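Local coordinates for putative PAS/PAC sensor protein (Nakamurella multipartita DSM 44233, PDB 6HMJ) that senses blue light through a flavin mononucleotide-binding light-oxygen-voltage domain and probably couples it to RNA binding, and so to regulation of translation, through an ANTAR domain, at residues T198-T201 with D202-C205; L161-H164 with S165-N169. One frame throughout, in Å; residues are numbered along the deposited sequence.

Both contacts are C-terminal helix ends closed by Schellman motifs, one at the end of helix 154-167 (contact 2), the other at the end of helix 192-202 (contact 1). Contact 2 comes first along the chain and lies in the ANTAR domain. Their centres are about 10 Å apart and the two ends touch. The rings of Phe200 and His164 stack, with CE2 of Phe200 3.8 Å from CD2 of His164, while SG of Cys205 packs 4.0 Å from CB of Ser168. Helix 172-185 packs against both through Leu175, which meets Met203 as well as His164 and Ser165. Neither contact belongs to the flavin mononucleotide pocket; together they join helices of the region between the two PAS-type sheets.

Contact 1 of 2, residues T198-T201 with D202-C205; sequences TVFT and DMGC
Phe200 and Cys205 meet where helix 192-202 ends in a Schellman motif. Cys205 N reaches back to Phe200 O at 3.1 Å, and within that six-residue loop Gly204 N bonds to Thr201 O at 3.0 Å. The apolar contact that commonly accompanies this motif is present too, with Phe200 CB 4.0 Å from Cys205 SG; cysteine is small and apolar enough to turn back onto the helix here. Gly204 makes the reversal possible. Its phi of 111° would press a beta carbon against the preceding carbonyl oxygen, a cost that glycine avoids.

Met203 closes the apolar side of the last turn. Its chain bends at the thioether (chi3 -61°), bringing Met203 CE to 3.8 Å from Phe200 CD1 in an oblique approach and alongside Val199 CG1, so a flexible methionine can touch both the ring and the branched valine. The bonds of Met203 N back to the carbonyls of Val199 and Phe200 are both weak, as the helical pattern gives way.

The polar side is held by Thr198 O, which accepts from two donors on the same face of its plane: Asp202 N at 2.9 Å and the hydroxyl of Thr201. With OG1 turned between its backbone N and carbonyl carbon (chi1 62°), Thr201 can fold that hydroxyl back onto the helix. Thr198 turns its own hydroxyl to Arg195 O.

Farther out, Met179 and Leu175 of helix 172-185 pack on Phe200 and Met203 respectively, and Pro208 touches Thr201. The chain leaving the motif doubles back far enough for Cys205 O to receive a CA-H...O contact from Thr201 CA at 3.3 Å.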
loop_
_atom_site.group_PDB
_atom_site.type_symbol
_atom_site.label_atom_id
_atom_site.label_comp_id
_atom_site.label_asym_id
_atom_site.label_seq_id
_atom_site.Cartn_x
_atom_site.Cartn_y
_atom_site.Cartn_z
ATOM N N THR A 198 15.263 -4.302 -1.210
ATOM C CA THR A 198 15.798 -4.982 -0.036
ATOM C C THR A 198 14.693 -5.535 0.858
ATOM O O THR A 198 14.944 -6.467 1.627
ATOM C CB THR A 198 16.699 -4.044 0.779
ATOM O OG1 THR A 198 15.903 -3.054 1.439
ATOM C CG2 THR A 198 17.733 -3.365 -0.110
ATOM N N VAL A 199 13.480 -4.987 0.772
ATOM C CA VAL A 199 12.358 -5.558 1.510
ATOM C C VAL A 199 11.970 -6.907 0.919
ATOM O O VAL A 199 11.731 -7.876 1.647
ATOM C CB VAL A 199 11.166 -4.584 1.517
ATOM C CG1 VAL A 199 9.913 -5.279 2.032
ATOM C CG2 VAL A 199 11.485 -3.367 2.371
ATOM N N PHE A 200 11.890 -6.985 -0.410
ATOM C CA PHE A 200 11.578 -8.257 -1.052
ATOM C C PHE A 200 12.627 -9.314 -0.722
ATOM O O PHE A 200 12.285 -10.469 -0.444
ATOM C CB PHE A 200 11.463 -8.066 -2.565
ATOM C CG PHE A 200 10.199 -7.371 -2.999
ATOM C CD1 PHE A 200 8.971 -7.716 -2.450
ATOM C CD2 PHE A 200 10.238 -6.366 -3.953
ATOM C CE1 PHE A 200 7.814 -7.080 -2.847
ATOM C CE2 PHE A 200 9.082 -5.723 -4.354
ATOM C CZ PHE A 200 7.869 -6.080 -3.800
ATOM N N THR A 201 13.909 -8.941 -0.745
ATOM C CA THR A 201 14.957 -9.919 -0.462
ATOM C C THR A 201 14.981 -10.291 1.016
ATOM O O THR A 201 15.255 -11.445 1.363
ATOM C CB THR A 201 16.316 -9.384 -0.905
ATOM O OG1 THR A 201 16.624 -8.198 -0.168
ATOM C CG2 THR A 201 16.300 -9.072 -2.394
ATOM N N ASP A 202 14.710 -9.328 1.902
ATOM C CA ASP A 202 14.610 -9.646 3.322
ATOM C C ASP A 202 13.504 -10.655 3.603
ATOM O O ASP A 202 13.555 -11.347 4.625
ATOM C CB ASP A 202 14.358 -8.379 4.142
ATOM C CG ASP A 202 15.592 -7.514 4.284
ATOM O OD1 ASP A 202 16.698 -7.964 3.911
ATOM O OD2 ASP A 202 15.451 -6.378 4.781
ATOM N N MET A 203 12.507 -10.747 2.725
ATOM C CA MET A 203 11.406 -11.686 2.879
ATOM C C MET A 203 11.663 -13.024 2.198
ATOM O O MET A 203 10.773 -13.882 2.197
ATOM C CB MET A 203 10.113 -11.077 2.329
ATOM C CG MET A 203 9.520 -9.994 3.210
ATOM S SD MET A 203 7.858 -9.530 2.698
ATOM C CE MET A 203 8.168 -8.928 1.042
ATOM N N GLY A 204 12.842 -13.221 1.615
ATOM C CA GLY A 204 13.209 -14.486 1.010
ATOM C C GLY A 204 13.324 -14.459 -0.497
ATOM O O GLY A 204 13.814 -15.437 -1.077
ATOM N N CYS A 205 12.902 -13.384 -1.155
ATOM C CA CYS A 205 13.091 -13.294 -2.593
ATOM C C CYS A 205 14.586 -13.274 -2.910
ATOM O O CYS A 205 15.385 -12.731 -2.141
ATOM C CB CYS A 205 12.415 -12.045 -3.149
ATOM S SG CYS A 205 10.637 -11.960 -2.838
#

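Contact 2 of 2, residues L161-H164 with S165-N169; sequences LKWH and SSQSN
Trp163 and Gln167, one turn apart on helix 154-167, stack their side chains. The Gln167 amide lies nearly flat over one face of the indole, the planes 11° apart, and Gln167 CD stands 3.3 Å from Trp163 CZ2. Gln167 CG adds a CH-pi contact, 3.7 Å from the centroid of the six-membered ring. A bend at chi2 (-53°) folds the glutamine over the indole, and its flat polar end suits a broad aromatic face.

Among the hydrogen bonds, two carbonyls are each gripped twice by one serine. Leu161 O accepts Ser165 OG and N from opposite faces of its plane, whereas His164 O takes Ser168 OG in the carbonyl plane at 2.7 Å and Ser168 N from above it. Serine is short enough for this return to its own helix. Asn169 ends the helix in a Schellman motif, asparagine being, after glycine, among the residues readiest to adopt positive phi, and bonds through N to Ser166 O.

Outward, Gln362 and Gln359 of helix 351-372 accept from Trp163 NE1 and His164 NE2. With an alanine in place of Trp163, the Gln167 amide would probably lose the surface it lies on and Gln362 its indole donor. The serine hydroxyls thus double the bonding of carbonyls near the helix end, while the indole and imidazole nitrogens tie the helix to helix 351-372.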
loop_
_atom_site.group_PDB
_atom_site.type_symbol
_atom_site.label_atom_id
_atom_site.label_comp_id
_atom_site.label_asym_id
_atom_site.label_seq_id
_atom_site.Cartn_x
_atom_site.Cartn_y
_atom_site.Cartn_z
ATOM N N LEU A 161 3.989 -8.936 -7.785
ATOM C CA LEU A 161 3.581 -9.429 -6.474
ATOM C C LEU A 161 3.387 -10.940 -6.498
ATOM O O LEU A 161 3.763 -11.637 -5.547
ATOM C CB LEU A 161 2.301 -8.729 -6.023
ATOM C CG LEU A 161 2.451 -7.290 -5.529
ATOM C CD1 LEU A 161 1.089 -6.699 -5.203
ATOM C CD2 LEU A 161 3.353 -7.221 -4.309
ATOM N N LYS A 162 2.796 -11.466 -7.575
ATOM C CA LYS A 162 2.669 -12.914 -7.710
ATOM C C LYS A 162 4.037 -13.568 -7.865
ATOM O O LYS A 162 4.302 -14.617 -7.268
ATOM C CB LYS A 162 1.777 -13.261 -8.903
ATOM C CG LYS A 162 0.325 -12.835 -8.741
ATOM C CD LYS A 162 -0.584 -13.523 -9.754
ATOM C CE LYS A 162 -0.422 -12.947 -11.153
ATOM N NZ LYS A 162 -1.381 -13.557 -12.115
ATOM N N TRP A 163 4.913 -12.959 -8.667
ATOM C CA TRP A 163 6.257 -13.497 -8.858
ATOM C C TRP A 163 7.009 -13.571 -7.536
ATOM O O TRP A 163 7.573 -14.614 -7.186
ATOM C CB TRP A 163 7.019 -12.633 -9.864
ATOM C CG TRP A 163 8.473 -12.967 -9.970
ATOM C CD1 TRP A 163 9.528 -12.173 -9.614
ATOM C CD2 TRP A 163 9.039 -14.185 -10.467
ATOM N NE1 TRP A 163 10.713 -12.822 -9.858
ATOM C CE2 TRP A 163 10.441 -14.059 -10.382
ATOM C CE3 TRP A 163 8.497 -15.370 -10.975
ATOM C CZ2 TRP A 163 11.306 -15.072 -10.786
ATOM C CZ3 TRP A 163 9.358 -16.376 -11.375
ATOM C CH2 TRP A 163 10.746 -16.221 -11.279
ATOM N N HIS A 164 7.019 -12.470 -6.781
ATOM C CA HIS A 164 7.763 -12.440 -5.526
ATOM C C HIS A 164 7.108 -13.306 -4.459
ATOM O O HIS A 164 7.795 -13.804 -3.561
ATOM C CB HIS A 164 7.900 -10.999 -5.042
ATOM C CG HIS A 164 8.755 -10.148 -5.930
ATOM N ND1 HIS A 164 9.956 -10.587 -6.442
ATOM C CD2 HIS A 164 8.577 -8.894 -6.408
ATOM C CE1 HIS A 164 10.486 -9.636 -7.191
ATOM N NE2 HIS A 164 9.670 -8.599 -7.186
ATOM N N SER A 165 5.789 -13.493 -4.533
ATOM C CA SER A 165 5.136 -14.468 -3.667
ATOM C C SER A 165 5.633 -15.874 -3.972
ATOM O O SER A 165 5.918 -16.657 -3.059
ATOM C CB SER A 165 3.621 -14.386 -3.835
ATOM O OG SER A 165 3.149 -13.093 -3.504
ATOM N N SER A 166 5.752 -16.203 -5.258
ATOM C CA SER A 166 6.279 -17.502 -5.657
ATOM C C SER A 166 7.723 -17.674 -5.200
ATOM O O SER A 166 8.076 -18.690 -4.591
ATOM C CB SER A 166 6.169 -17.651 -7.176
ATOM O OG SER A 166 6.511 -18.959 -7.591
ATOM N N GLN A 167 8.576 -16.687 -5.488
ATOM C CA GLN A 167 10.001 -16.832 -5.203
ATOM C C GLN A 167 10.272 -16.975 -3.710
ATOM O O GLN A 167 11.215 -17.671 -3.318
ATOM C CB GLN A 167 10.777 -15.642 -5.771
ATOM C CG GLN A 167 10.760 -15.553 -7.292
ATOM C CD GLN A 167 11.206 -16.843 -7.960
ATOM O OE1 GLN A 167 10.397 -17.739 -8.205
ATOM N NE2 GLN A 167 12.498 -16.945 -8.251
ATOM N N SER A 168 9.470 -16.329 -2.868
ATOM C CA SER A 168 9.623 -16.429 -1.423
ATOM C C SER A 168 8.770 -17.540 -0.821
ATOM O O SER A 168 8.743 -17.690 0.405
ATOM C CB SER A 168 9.275 -15.094 -0.759
ATOM O OG SER A 168 7.943 -14.707 -1.050
ATOM N N ASN A 169 8.095 -18.328 -1.656
ATOM C CA ASN A 169 7.200 -19.390 -1.199
ATOM C C ASN A 169 6.228 -18.865 -0.142
ATOM O O ASN A 169 6.085 -19.422 0.949
ATOM C CB ASN A 169 8.001 -20.581 -0.673
ATOM C CG ASN A 169 7.133 -21.795 -0.409
ATOM O OD1 ASN A 169 5.913 -21.748 -0.576
ATOM N ND2 ASN A 169 7.759 -22.895 -0.010
#